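Local coordinates for protein exotoxin type A precursor (allele 1) (Streptococcus pyogenes phage T12, PDB 1FNU) that probably acts as a secreted toxin of the staphylococcal/streptococcal superantigen family, the scarlet fever toxin encoded by a bacteriophage, at residues G170-I175 and F184-E189; V121-I126 and V216-K221; K57-L62 and S96-G101. One frame throughout, in Å; residues are numbered along the deposited sequence.

Contact 1. Residues G170-I175 and F184-E189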
ATOM      1  N   GLY A 170      17.092  25.726   8.870  1.00 25.95           N
ATOM      2  CA  GLY A 170      15.994  26.676   8.931  1.00 26.25           C
ATOM      3  C   GLY A 170      14.903  26.262   9.898  1.00 26.44           C
ATOM      4  O   GLY A 170      14.640  25.079  10.039  1.00 26.57           O
ATOM      5  N   TYR A 171      14.314  27.197  10.633  1.00 26.59           N
ATOM      6  CA  TYR A 171      13.231  26.868  11.529  1.00 26.78           C
ATOM      7  C   TYR A 171      12.380  28.109  11.678  1.00 26.85           C
ATOM      8  O   TYR A 171      12.793  29.249  11.330  1.00 26.76           O
ATOM      9  CB  TYR A 171      13.698  26.275  12.864  1.00 27.07           C
ATOM     10  CG  TYR A 171      14.376  27.194  13.862  1.00 27.58           C
ATOM     11  CD1 TYR A 171      13.639  27.933  14.784  1.00 27.69           C
ATOM     12  CD2 TYR A 171      15.778  27.332  13.861  1.00 27.73           C
ATOM     13  CE1 TYR A 171      14.316  28.811  15.721  1.00 27.96           C
ATOM     14  CE2 TYR A 171      16.433  28.170  14.765  1.00 27.83           C
ATOM     15  CZ  TYR A 171      15.716  28.887  15.687  1.00 27.96           C
ATOM     16  OH  TYR A 171      16.437  29.552  16.653  1.00 28.22           O
ATOM     17  N   ILE A 172      11.135  27.874  12.055  1.00 26.91           N
ATOM     18  CA  ILE A 172      10.191  28.976  12.209  1.00 27.10           C
ATOM     19  C   ILE A 172       9.727  28.827  13.651  1.00 27.40           C
ATOM     20  O   ILE A 172       9.487  27.698  14.126  1.00 27.31           O
ATOM     21  CB  ILE A 172       9.044  28.843  11.230  1.00 26.80           C
ATOM     22  CG1 ILE A 172       8.080  30.020  11.415  1.00 26.77           C
ATOM     23  CG2 ILE A 172       8.358  27.488  11.427  1.00 26.70           C
ATOM     24  CD1 ILE A 172       7.019  30.082  10.375  1.00 26.64           C
ATOM     25  N   LYS A 173       9.641  29.953  14.339  1.00 27.68           N
ATOM     26  CA  LYS A 173       9.289  29.966  15.753  1.00 28.09           C
ATOM     27  C   LYS A 173       8.049  30.790  15.945  1.00 28.25           C
ATOM     28  O   LYS A 173       7.932  31.882  15.426  1.00 28.10           O
ATOM     29  CB  LYS A 173      10.431  30.563  16.587  1.00 28.32           C
ATOM     30  CG  LYS A 173      10.094  30.843  18.067  1.00 28.49           C
ATOM     31  CD  LYS A 173      11.282  31.474  18.840  1.00 28.80           C
ATOM     32  CE  LYS A 173      10.965  31.679  20.356  1.00 28.84           C
ATOM     33  NZ  LYS A 173      12.207  31.925  21.259  1.00 29.12           N
ATOM     34  N   PHE A 174       7.110  30.204  16.662  1.00 28.53           N
ATOM     35  CA  PHE A 174       5.846  30.839  16.939  1.00 28.93           C
ATOM     36  C   PHE A 174       5.865  31.277  18.419  1.00 29.39           C
ATOM     37  O   PHE A 174       6.233  30.508  19.330  1.00 29.23           O
ATOM     38  CB  PHE A 174       4.719  29.865  16.621  1.00 28.69           C
ATOM     39  CG  PHE A 174       4.434  29.716  15.153  1.00 28.41           C
ATOM     40  CD1 PHE A 174       3.773  30.706  14.479  1.00 28.29           C
ATOM     41  CD2 PHE A 174       4.839  28.560  14.448  1.00 28.35           C
ATOM     42  CE1 PHE A 174       3.497  30.582  13.128  1.00 28.17           C
ATOM     43  CE2 PHE A 174       4.573  28.416  13.120  1.00 28.15           C
ATOM     44  CZ  PHE A 174       3.896  29.433  12.447  1.00 28.36           C
ATOM     45  N   ILE A 175       5.501  32.540  18.641  1.00 30.07           N
ATOM     46  CA  ILE A 175       5.486  33.100  19.989  1.00 30.71           C
ATOM     47  C   ILE A 175       4.074  33.629  20.302  1.00 31.21           C
ATOM     48  O   ILE A 175       3.723  34.739  19.893  1.00 31.24           O
ATOM     49  CB  ILE A 175       6.505  34.223  20.100  1.00 30.76           C
ATOM     50  CG1 ILE A 175       7.822  33.797  19.423  1.00 30.80           C
ATOM     51  CG2 ILE A 175       6.811  34.489  21.620  1.00 30.86           C
ATOM     52  CD1 ILE A 175       8.632  34.950  19.105  1.00 30.94           C
ATOM     53  N   PHE A 184       9.149  24.826  14.288  1.00 24.59           N
ATOM     54  CA  PHE A 184       9.121  23.720  13.321  1.00 23.73           C
ATOM     55  C   PHE A 184      10.434  23.783  12.509  1.00 23.32           C
ATOM     56  O   PHE A 184      10.842  24.872  12.075  1.00 23.23           O
ATOM     57  CB  PHE A 184       7.972  23.872  12.299  1.00 23.32           C
ATOM     58  CG  PHE A 184       6.591  23.959  12.893  1.00 22.84           C
ATOM     59  CD1 PHE A 184       6.233  23.220  13.970  1.00 22.43           C
ATOM     60  CD2 PHE A 184       5.639  24.780  12.301  1.00 22.74           C
ATOM     61  CE1 PHE A 184       4.927  23.304  14.472  1.00 22.39           C
ATOM     62  CE2 PHE A 184       4.314  24.840  12.827  1.00 22.59           C
ATOM     63  CZ  PHE A 184       4.007  24.106  13.890  1.00 22.40           C
ATOM     64  N   ASP A 185      11.077  22.621  12.311  1.00 22.82           N
ATOM     65  CA  ASP A 185      12.284  22.491  11.477  1.00 22.28           C
ATOM     66  C   ASP A 185      11.895  22.566   9.976  1.00 21.97           C
ATOM     67  O   ASP A 185      11.050  21.782   9.522  1.00 21.88           O
ATOM     68  CB  ASP A 185      12.939  21.147  11.741  1.00 22.36           C
ATOM     69  CG  ASP A 185      14.349  21.134  11.312  1.00 22.37           C
ATOM     70  OD1 ASP A 185      14.606  21.793  10.262  1.00 22.52           O
ATOM     71  OD2 ASP A 185      15.177  20.491  11.991  1.00 22.41           O
ATOM     72  N   PHE A 186      12.453  23.508   9.220  1.00 21.61           N
ATOM     73  CA  PHE A 186      12.145  23.595   7.804  1.00 21.32           C
ATOM     74  C   PHE A 186      12.625  22.367   7.033  1.00 21.02           C
ATOM     75  O   PHE A 186      12.199  22.147   5.920  1.00 20.97           O
ATOM     76  CB  PHE A 186      12.741  24.837   7.132  1.00 21.37           C
ATOM     77  CG  PHE A 186      12.027  26.154   7.452  1.00 21.59           C
ATOM     78  CD1 PHE A 186      10.767  26.178   8.028  1.00 21.68           C
ATOM     79  CD2 PHE A 186      12.582  27.363   7.043  1.00 21.72           C
ATOM     80  CE1 PHE A 186      10.043  27.357   8.195  1.00 21.61           C
ATOM     81  CE2 PHE A 186      11.858  28.596   7.200  1.00 21.90           C
ATOM     82  CZ  PHE A 186      10.571  28.578   7.786  1.00 21.73           C
ATOM     83  N   PHE A 187      13.504  21.580   7.636  1.00 20.78           N
ATOM     84  CA  PHE A 187      14.068  20.432   6.956  1.00 20.67           C
ATOM     85  C   PHE A 187      13.820  19.095   7.637  1.00 20.52           C
ATOM     86  O   PHE A 187      13.872  18.979   8.855  1.00 20.61           O
ATOM     87  CB  PHE A 187      15.595  20.655   6.755  1.00 20.52           C
ATOM     88  CG  PHE A 187      15.915  21.851   5.929  1.00 20.58           C
ATOM     89  CD1 PHE A 187      15.582  21.895   4.582  1.00 20.59           C
ATOM     90  CD2 PHE A 187      16.482  22.961   6.489  1.00 20.60           C
ATOM     91  CE1 PHE A 187      15.797  23.063   3.775  1.00 20.71           C
ATOM     92  CE2 PHE A 187      16.711  24.159   5.692  1.00 20.70           C
ATOM     93  CZ  PHE A 187      16.362  24.198   4.349  1.00 20.66           C
ATOM     94  N   PRO A 188      13.565  18.038   6.826  1.00 20.40           N
ATOM     95  CA  PRO A 188      13.309  16.680   7.275  1.00 20.22           C
ATOM     96  C   PRO A 188      14.611  15.943   7.608  1.00 20.20           C
ATOM     97  O   PRO A 188      15.700  16.457   7.330  1.00 20.04           O
ATOM     98  CB  PRO A 188      12.665  16.046   6.023  1.00 20.25           C
ATOM     99  CG  PRO A 188      13.519  16.601   4.934  1.00 20.07           C
ATOM    100  CD  PRO A 188      13.404  18.111   5.350  1.00 20.29           C
ATOM    101  N   GLU A 189      14.487  14.716   8.155  1.00 20.21           N
ATOM    102  CA  GLU A 189      15.654  13.854   8.356  1.00 20.23           C
ATOM    103  C   GLU A 189      16.136  13.478   6.902  1.00 20.04           C
ATOM    104  O   GLU A 189      15.395  13.677   5.904  1.00 19.90           O
ATOM    105  CB  GLU A 189      15.340  12.599   9.187  1.00 20.71           C
ATOM    106  CG  GLU A 189      14.205  11.788   8.723  1.00 21.35           C
ATOM    107  CD  GLU A 189      14.087  10.489   9.486  1.00 21.81           C
ATOM    108  OE1 GLU A 189      14.630  10.363  10.628  1.00 21.79           O
ATOM    109  OE2 GLU A 189      13.445   9.585   8.907  1.00 22.43           O
TER
HETATM  110  O   HOH W   1      17.086  23.217   9.932  1.00 18.61           O
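Asp185 OD1 is gripped from two directions: Phe187 N donates to it at 2.9 Å, approaching from above the carboxylate plane, and a water that accepts from Gly170 N can also donate to this oxygen. The first bond closes an Asx turn; the second ties the turn to the strand 169-176. OD2 of Asp185 accepts from His10 N, so both carboxylate oxygens have partners. Just beside it Phe186 N donates to Gly170 O at 2.8 Å, from above the carbonyl plane. Ile172 and Phe184 form an antiparallel hydrogen-bonded pair, each N reaching the other's O, and Tyr171 and Asp185 the non-hydrogen-bonded pair next to it.

The Phe186 ring has Tyr171 N over one face, toward the rim, and its CE1 presses on Ile172 CB at 3.5 Å, the two side chains crossing at about a right angle. Ile172 CG2 also rests on Phe184 CB at 3.7 Å. Farther along, Phe174 CE2 meets Phe184 CE2 at 3.6 Å, with the ring planes 64° apart. Gly170 is closely hemmed in by Phe186 and Phe187, the edge of the Phe187 ring facing Gly170 N. Asp146 of helix 142-157 touches Ile172, Phe184 and Phe186. This is the open end of the hairpin 169-176/182-185, away from its turn, at the margin of a mixed sheet packed on a helix, as in the beta-grasp fold.

Contact 2. Residues V121-I126 and V216-K221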
ATOM      1  N   VAL A 121      12.674  37.728   9.619  1.00 35.67           N
ATOM      2  CA  VAL A 121      13.647  36.758   9.176  1.00 35.60           C
ATOM      3  C   VAL A 121      15.093  37.147   9.470  1.00 35.79           C
ATOM      4  O   VAL A 121      15.521  38.262   9.150  1.00 35.76           O
ATOM      5  CB  VAL A 121      13.539  36.502   7.647  1.00 35.52           C
ATOM      6  CG1 VAL A 121      14.538  35.410   7.241  1.00 35.33           C
ATOM      7  CG2 VAL A 121      12.110  36.077   7.250  1.00 35.30           C
ATOM      8  N   SER A 122      15.834  36.220  10.097  1.00 35.88           N
ATOM      9  CA  SER A 122      17.267  36.372  10.373  1.00 36.00           C
ATOM     10  C   SER A 122      17.952  35.355   9.488  1.00 36.06           C
ATOM     11  O   SER A 122      17.404  34.289   9.248  1.00 36.02           O
ATOM     12  CB  SER A 122      17.652  35.995  11.797  1.00 36.01           C
ATOM     13  OG  SER A 122      17.035  36.854  12.715  1.00 36.26           O
ATOM     14  N   ILE A 123      19.146  35.677   9.000  1.00 36.20           N
ATOM     15  CA  ILE A 123      19.924  34.736   8.168  1.00 36.30           C
ATOM     16  C   ILE A 123      21.330  34.857   8.693  1.00 36.42           C
ATOM     17  O   ILE A 123      21.906  35.924   8.655  1.00 36.43           O
ATOM     18  CB  ILE A 123      20.024  35.140   6.720  1.00 36.31           C
ATOM     19  CG1 ILE A 123      18.654  35.400   6.142  1.00 36.33           C
ATOM     20  CG2 ILE A 123      20.777  34.057   5.955  1.00 36.30           C
ATOM     21  CD1 ILE A 123      18.740  35.797   4.766  1.00 36.38           C
ATOM     22  N   ASP A 124      21.887  33.745   9.128  1.00 36.55           N
ATOM     23  CA  ASP A 124      23.198  33.731   9.700  1.00 36.66           C
ATOM     24  C   ASP A 124      23.324  34.817  10.796  1.00 37.01           C
ATOM     25  O   ASP A 124      24.342  35.510  10.878  1.00 37.10           O
ATOM     26  CB  ASP A 124      24.253  33.923   8.611  1.00 36.29           C
ATOM     27  CG  ASP A 124      24.254  32.777   7.577  1.00 36.09           C
ATOM     28  OD1 ASP A 124      24.165  31.598   7.977  1.00 35.67           O
ATOM     29  OD2 ASP A 124      24.341  33.092   6.367  1.00 35.86           O
ATOM     30  N   GLY A 125      22.303  34.992  11.629  1.00 37.21           N
ATOM     31  CA  GLY A 125      22.461  35.960  12.694  1.00 37.50           C
ATOM     32  C   GLY A 125      22.021  37.369  12.414  1.00 37.76           C
ATOM     33  O   GLY A 125      21.800  38.101  13.369  1.00 37.81           O
ATOM     34  N   ILE A 126      21.885  37.792  11.150  1.00 38.06           N
ATOM     35  CA  ILE A 126      21.412  39.156  10.959  1.00 38.26           C
ATOM     36  C   ILE A 126      20.007  39.141  10.401  1.00 38.45           C
ATOM     37  O   ILE A 126      19.720  38.391   9.455  1.00 38.43           O
ATOM     38  CB  ILE A 126      22.259  39.995   9.989  1.00 38.28           C
ATOM     39  CG1 ILE A 126      21.802  39.772   8.556  1.00 38.32           C
ATOM     40  CG2 ILE A 126      23.719  39.665  10.156  1.00 38.32           C
ATOM     41  CD1 ILE A 126      22.351  40.760   7.544  1.00 38.40           C
ATOM     42  N   VAL A 216      11.622  33.863  11.843  1.00 30.63           N
ATOM     43  CA  VAL A 216      12.327  32.893  11.021  1.00 30.55           C
ATOM     44  C   VAL A 216      13.860  32.967  11.093  1.00 30.54           C
ATOM     45  O   VAL A 216      14.421  34.025  10.788  1.00 30.48           O
ATOM     46  CB  VAL A 216      11.932  33.046   9.549  1.00 30.49           C
ATOM     47  CG1 VAL A 216      12.819  32.186   8.717  1.00 30.48           C
ATOM     48  CG2 VAL A 216      10.498  32.626   9.347  1.00 30.47           C
ATOM     49  N   TYR A 217      14.512  31.821  11.403  1.00 30.55           N
ATOM     50  CA  TYR A 217      16.004  31.689  11.498  1.00 30.45           C
ATOM     51  C   TYR A 217      16.665  30.730  10.481  1.00 30.28           C
ATOM     52  O   TYR A 217      16.489  29.504  10.563  1.00 30.38           O
ATOM     53  CB  TYR A 217      16.410  31.224  12.889  1.00 30.61           C
ATOM     54  CG  TYR A 217      15.984  32.165  13.977  1.00 30.89           C
ATOM     55  CD1 TYR A 217      14.702  32.065  14.560  1.00 30.93           C
ATOM     56  CD2 TYR A 217      16.824  33.225  14.375  1.00 30.95           C
ATOM     57  CE1 TYR A 217      14.270  33.007  15.507  1.00 31.00           C
ATOM     58  CE2 TYR A 217      16.401  34.168  15.314  1.00 31.02           C
ATOM     59  CZ  TYR A 217      15.121  34.056  15.868  1.00 31.16           C
ATOM     60  OH  TYR A 217      14.644  35.048  16.702  1.00 31.36           O
ATOM     61  N   LEU A 218      17.472  31.265   9.584  1.00 30.06           N
ATOM     62  CA  LEU A 218      18.130  30.473   8.543  1.00 29.89           C
ATOM     63  C   LEU A 218      19.659  30.598   8.567  1.00 29.95           C
ATOM     64  O   LEU A 218      20.199  31.658   8.973  1.00 29.93           O
ATOM     65  CB  LEU A 218      17.667  30.953   7.172  1.00 29.72           C
ATOM     66  CG  LEU A 218      16.192  31.060   6.822  1.00 29.71           C
ATOM     67  CD1 LEU A 218      16.058  31.811   5.467  1.00 29.58           C
ATOM     68  CD2 LEU A 218      15.544  29.625   6.741  1.00 29.52           C
ATOM     69  N   THR A 219      20.363  29.539   8.146  1.00 29.83           N
ATOM     70  CA  THR A 219      21.827  29.582   8.059  1.00 29.83           C
ATOM     71  C   THR A 219      22.100  29.085   6.653  1.00 29.96           C
ATOM     72  O   THR A 219      21.271  28.389   6.054  1.00 30.04           O
ATOM     73  CB  THR A 219      22.596  28.675   9.086  1.00 29.64           C
ATOM     74  OG1 THR A 219      22.333  27.299   8.827  1.00 29.46           O
ATOM     75  CG2 THR A 219      22.203  28.971  10.502  1.00 29.43           C
ATOM     76  N   THR A 220      23.224  29.528   6.120  1.00 30.12           N
ATOM     77  CA  THR A 220      23.707  29.169   4.799  1.00 30.18           C
ATOM     78  C   THR A 220      24.880  28.221   5.162  1.00 30.33           C
ATOM     79  O   THR A 220      25.255  28.193   6.338  1.00 30.41           O
ATOM     80  CB  THR A 220      24.153  30.466   3.979  1.00 30.19           C
ATOM     81  OG1 THR A 220      25.206  31.197   4.643  1.00 30.00           O
ATOM     82  CG2 THR A 220      22.989  31.412   3.835  1.00 30.27           C
ATOM     83  N   LYS A 221      25.424  27.432   4.212  1.00 30.38           N
ATOM     84  CA  LYS A 221      26.525  26.449   4.485  1.00 30.55           C
ATOM     85  C   LYS A 221      27.741  27.233   5.027  1.00 30.59           C
ATOM     86  O   LYS A 221      28.293  26.921   6.126  1.00 30.88           O
ATOM     87  OXT LYS A 221      28.073  28.184   4.315  1.00 30.56           O
TER
HETATM   88  O   HOH W   2      20.023  33.363  11.749  1.00 38.19           O
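The carboxylate of Asp124 takes hold of Thr220 with both oxygens: Thr220 OG1 donates to OD2 at 2.7 Å and Thr220 N donates to OD1 at 2.9 Å. Both donors arrive on the syn side and less than 20° out of the carboxylate plane, a forked grip on one residue's hydroxyl and amide. OG1 of Thr220 sits between its backbone N and carbonyl carbon (chi1 60°), which turns it to OD2 of the acid.

Behind this clasp runs a parallel ladder. Ser122 N donates to Val216 O, Leu218 N to Ser122 O, and Asp124 N to Leu218 O, the last at 2.7 Å and nearly straight. Strand 121-123 then ends in a type I' turn from Ile123 to Ile126, in which both Asp124 and Gly125 take positive phi; a water accepting from Gly125 N donates a longer bond of 3.3 Å to Leu218 O.

The side chains of Val121, Val216, Ile123 and Leu218 share one face of the sheet. Val121 and Val216 lie side by side, CG2 of the former 3.8 Å from CB of the latter. Ile123 CG2 touches Thr220 CG2 at 4.0 Å, the two side chains crossing at about a right angle. On the other face Ser122 OG lies 3.8 Å from Tyr217 CE2, and the Tyr217 hydroxyl is bonded to Glu215. The ladder thus joins two inner strands of the beta-grasp sheet, 110-123 and 212-219, apolar on the face where Val121, Val216 and Leu218 are buried, while beyond it a charged carboxylate, probably ionised, fastens the chain's C-terminal end to an exposed turn.

Contact 3. Residues K57-L62 and S96-G101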
ATOM      1  N   LYS A  57     -11.902  13.512  -1.894  1.00 20.05           N
ATOM      2  CA  LYS A  57     -12.095  12.978  -0.558  1.00 19.79           C
ATOM      3  C   LYS A  57     -10.833  13.469   0.177  1.00 19.61           C
ATOM      4  O   LYS A  57      -9.720  13.334  -0.355  1.00 19.75           O
ATOM      5  CB  LYS A  57     -12.154  11.448  -0.604  1.00 19.91           C
ATOM      6  CG  LYS A  57     -13.453  10.936  -1.285  1.00 19.94           C
ATOM      7  CD  LYS A  57     -14.709  11.320  -0.433  1.00 20.30           C
ATOM      8  CE  LYS A  57     -16.041  11.116  -1.237  1.00 20.54           C
ATOM      9  NZ  LYS A  57     -17.236  11.485  -0.346  1.00 21.10           N
ATOM     10  N   LEU A  58     -10.999  14.080   1.336  1.00 19.24           N
ATOM     11  CA  LEU A  58      -9.862  14.609   2.082  1.00 18.95           C
ATOM     12  C   LEU A  58      -9.880  14.083   3.471  1.00 18.79           C
ATOM     13  O   LEU A  58     -10.949  14.074   4.171  1.00 18.68           O
ATOM     14  CB  LEU A  58      -9.905  16.158   2.109  1.00 19.18           C
ATOM     15  CG  LEU A  58      -9.004  16.976   3.127  1.00 19.44           C
ATOM     16  CD1 LEU A  58      -7.543  16.722   2.838  1.00 19.49           C
ATOM     17  CD2 LEU A  58      -9.247  18.533   3.021  1.00 19.20           C
ATOM     18  N   LYS A  59      -8.713  13.674   3.931  1.00 18.50           N
ATOM     19  CA  LYS A  59      -8.648  13.185   5.308  1.00 18.31           C
ATOM     20  C   LYS A  59      -7.639  14.000   6.136  1.00 18.51           C
ATOM     21  O   LYS A  59      -6.562  14.344   5.655  1.00 18.32           O
ATOM     22  CB  LYS A  59      -8.204  11.697   5.371  1.00 18.05           C
ATOM     23  CG  LYS A  59      -8.158  11.190   6.781  1.00 17.63           C
ATOM     24  CD  LYS A  59      -7.432   9.818   6.856  1.00 17.78           C
ATOM     25  CE  LYS A  59      -5.899   9.937   6.873  1.00 17.52           C
ATOM     26  NZ  LYS A  59      -5.282   8.675   7.304  1.00 17.92           N
ATOM     27  N   THR A  60      -8.046  14.381   7.362  1.00 18.84           N
ATOM     28  CA  THR A  60      -7.132  15.010   8.316  1.00 19.14           C
ATOM     29  C   THR A  60      -6.957  14.192   9.567  1.00 19.45           C
ATOM     30  O   THR A  60      -7.958  13.699  10.164  1.00 19.48           O
ATOM     31  CB  THR A  60      -7.512  16.416   8.773  1.00 19.20           C
ATOM     32  OG1 THR A  60      -6.554  16.810   9.746  1.00 19.11           O
ATOM     33  CG2 THR A  60      -8.986  16.471   9.413  1.00 18.92           C
ATOM     34  N   GLU A  61      -5.686  14.033   9.970  1.00 19.63           N
ATOM     35  CA  GLU A  61      -5.350  13.287  11.135  1.00 20.02           C
ATOM     36  C   GLU A  61      -5.029  14.276  12.192  1.00 20.21           C
ATOM     37  O   GLU A  61      -4.106  15.032  12.034  1.00 20.09           O
ATOM     38  CB  GLU A  61      -4.117  12.369  10.939  1.00 20.12           C
ATOM     39  CG  GLU A  61      -4.441  11.068  10.252  1.00 20.31           C
ATOM     40  CD  GLU A  61      -3.160  10.232  10.035  1.00 20.64           C
ATOM     41  OE1 GLU A  61      -2.448   9.973  11.100  1.00 20.36           O
ATOM     42  OE2 GLU A  61      -2.951   9.891   8.803  1.00 20.28           O
ATOM     43  N   LEU A  62      -5.763  14.186  13.303  1.00 20.58           N
ATOM     44  CA  LEU A  62      -5.581  15.066  14.432  1.00 20.95           C
ATOM     45  C   LEU A  62      -4.751  14.384  15.530  1.00 21.32           C
ATOM     46  O   LEU A  62      -4.230  13.306  15.381  1.00 21.28           O
ATOM     47  CB  LEU A  62      -6.969  15.535  14.922  1.00 20.90           C
ATOM     48  CG  LEU A  62      -7.577  16.359  13.760  1.00 20.94           C
ATOM     49  CD1 LEU A  62      -9.079  16.228  13.686  1.00 20.94           C
ATOM     50  CD2 LEU A  62      -7.121  17.850  13.881  1.00 21.19           C
ATOM     51  N   SER A  96      -7.859  10.471  -3.286  1.00 16.48           N
ATOM     52  CA  SER A  96      -7.855  11.189  -2.002  1.00 16.55           C
ATOM     53  C   SER A  96      -6.597  12.017  -1.750  1.00 16.40           C
ATOM     54  O   SER A  96      -5.620  11.878  -2.483  1.00 16.31           O
ATOM     55  CB  SER A  96      -8.150  10.231  -0.820  1.00 16.62           C
ATOM     56  OG  SER A  96      -7.506   8.999  -0.972  1.00 17.17           O
ATOM     57  N   ALA A  97      -6.680  12.907  -0.761  1.00 16.39           N
ATOM     58  CA  ALA A  97      -5.622  13.806  -0.313  1.00 16.39           C
ATOM     59  C   ALA A  97      -5.658  13.723   1.208  1.00 16.38           C
ATOM     60  O   ALA A  97      -6.707  13.490   1.782  1.00 16.37           O
ATOM     61  CB  ALA A  97      -5.929  15.255  -0.763  1.00 16.18           C
ATOM     62  N   CYS A  98      -4.496  13.930   1.851  1.00 16.54           N
ATOM     63  CA  CYS A  98      -4.391  13.847   3.281  1.00 16.62           C
ATOM     64  C   CYS A  98      -3.634  15.009   3.856  1.00 16.66           C
ATOM     65  O   CYS A  98      -2.751  15.557   3.230  1.00 16.77           O
ATOM     66  CB  CYS A  98      -3.668  12.552   3.709  1.00 16.54           C
ATOM     67  SG  CYS A  98      -4.541  10.939   3.530  1.00 16.73           S
ATOM     68  N   ILE A  99      -4.024  15.374   5.065  1.00 16.88           N
ATOM     69  CA  ILE A  99      -3.368  16.424   5.831  1.00 17.14           C
ATOM     70  C   ILE A  99      -3.289  16.034   7.323  1.00 17.25           C
ATOM     71  O   ILE A  99      -3.856  15.039   7.770  1.00 17.26           O
ATOM     72  CB  ILE A  99      -4.132  17.815   5.722  1.00 17.05           C
ATOM     73  CG1 ILE A  99      -5.577  17.767   6.347  1.00 16.96           C
ATOM     74  CG2 ILE A  99      -4.259  18.271   4.251  1.00 17.14           C
ATOM     75  CD1 ILE A  99      -6.157  19.231   6.557  1.00 17.05           C
ATOM     76  N   TYR A 100      -2.532  16.824   8.076  1.00 17.51           N
ATOM     77  CA  TYR A 100      -2.446  16.639   9.500  1.00 17.81           C
ATOM     78  C   TYR A 100      -2.956  17.985  10.036  1.00 18.19           C
ATOM     79  O   TYR A 100      -2.712  19.060   9.438  1.00 18.05           O
ATOM     80  CB  TYR A 100      -1.032  16.376   9.958  1.00 17.67           C
ATOM     81  CG  TYR A 100      -0.565  14.962   9.664  1.00 17.56           C
ATOM     82  CD1 TYR A 100      -0.828  13.888  10.536  1.00 17.53           C
ATOM     83  CD2 TYR A 100       0.145  14.708   8.492  1.00 17.52           C
ATOM     84  CE1 TYR A 100      -0.373  12.584  10.231  1.00 17.58           C
ATOM     85  CE2 TYR A 100       0.592  13.451   8.169  1.00 17.39           C
ATOM     86  CZ  TYR A 100       0.346  12.415   9.009  1.00 17.42           C
ATOM     87  OH  TYR A 100       0.846  11.234   8.656  1.00 17.69           O
ATOM     88  N   GLY A 101      -3.745  17.883  11.102  1.00 18.54           N
ATOM     89  CA  GLY A 101      -4.354  19.055  11.703  1.00 19.01           C
ATOM     90  C   GLY A 101      -5.087  19.957  10.736  1.00 19.34           C
ATOM     91  O   GLY A 101      -5.898  19.492   9.916  1.00 19.27           O
TER
HETATM   92  O   HOH W   3      -3.038  12.241   7.010  1.00 18.85           O
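Thr60 and Ile99 pack hard against each other where strands 57-61 and 96-105 run parallel in the OB-fold domain: Thr60 CB is 3.4 Å from Ile99 CG1, closer than ordinary carbon contact. CG1 of Ile99 sits between its backbone N and carbonyl carbon (chi1 64°), which carries it to Thr60. Leu58 CD1 adds a contact of 3.9 Å to Ile99 CG2, its side chain crossing that of Ile99 at about a right angle. Val30 of strand 30-36 and Ile78 of strand 75-80 touch both Leu58 and Ile99, so this face belongs to the domain's apolar interior.

The backbones are laced by five N-H to O bonds, from Ala97 N to Lys57 O at one end to Gly101 N to Glu61 O at the other; the shortest, Ile99 N to Lys59 O, is 2.8 Å.

The opposite face is polar and holds a water, with Lys57, Ser96 and Glu61 partly exposed. Lys59 NZ forms a salt bridge with Glu61 OE2 at 3.0 Å and also donates to Tyr88 O, and a bend in the Lys59 chain at chi3 (81°) brings CE 3.7 Å from Cys98 SG, which is disulfide-bonded to Cys87. Glu61 and Tyr100 lie side by side, Glu61 CB 3.6 Å from Tyr100 CD1, with carboxylate and ring planes 58° apart. The Tyr100 hydroxyl is bonded to Ser195. The water, over the Tyr100 ring and toward its rim, donates to both Glu61 OE2 and Ile99 O. Lys57 turns its amine to Asn49. Just past the end of strand 57-61, Thr60 OG1 donates to Gly101 O at 2.8 Å, in the carbonyl plane and on a lone pair.

Overall arrangement
Contacts 1 and 2 belong to one mixed sheet, in which strands 169-176 and 212-219 are neighbours; they touch where Gly170 and Phe186 meet Leu218, and Tyr171 O probably bonds Tyr217 N. Contact 1 is buried and aromatic, an antiparallel hairpin at the sheet's margin. Contact 2 is parallel and only partly buried; its centre lies about 21 Å from the chain's centre, and its polar end reaches an exposed turn. Contact 3 lies in the other domain, across the chain's centre, its nearest atoms about 10 Å from contact 1 and about 19 Å from contact 2. Also parallel, it is buried, and its salt bridge lies within one strand, whereas the carboxylate of contact 2 bridges two segments.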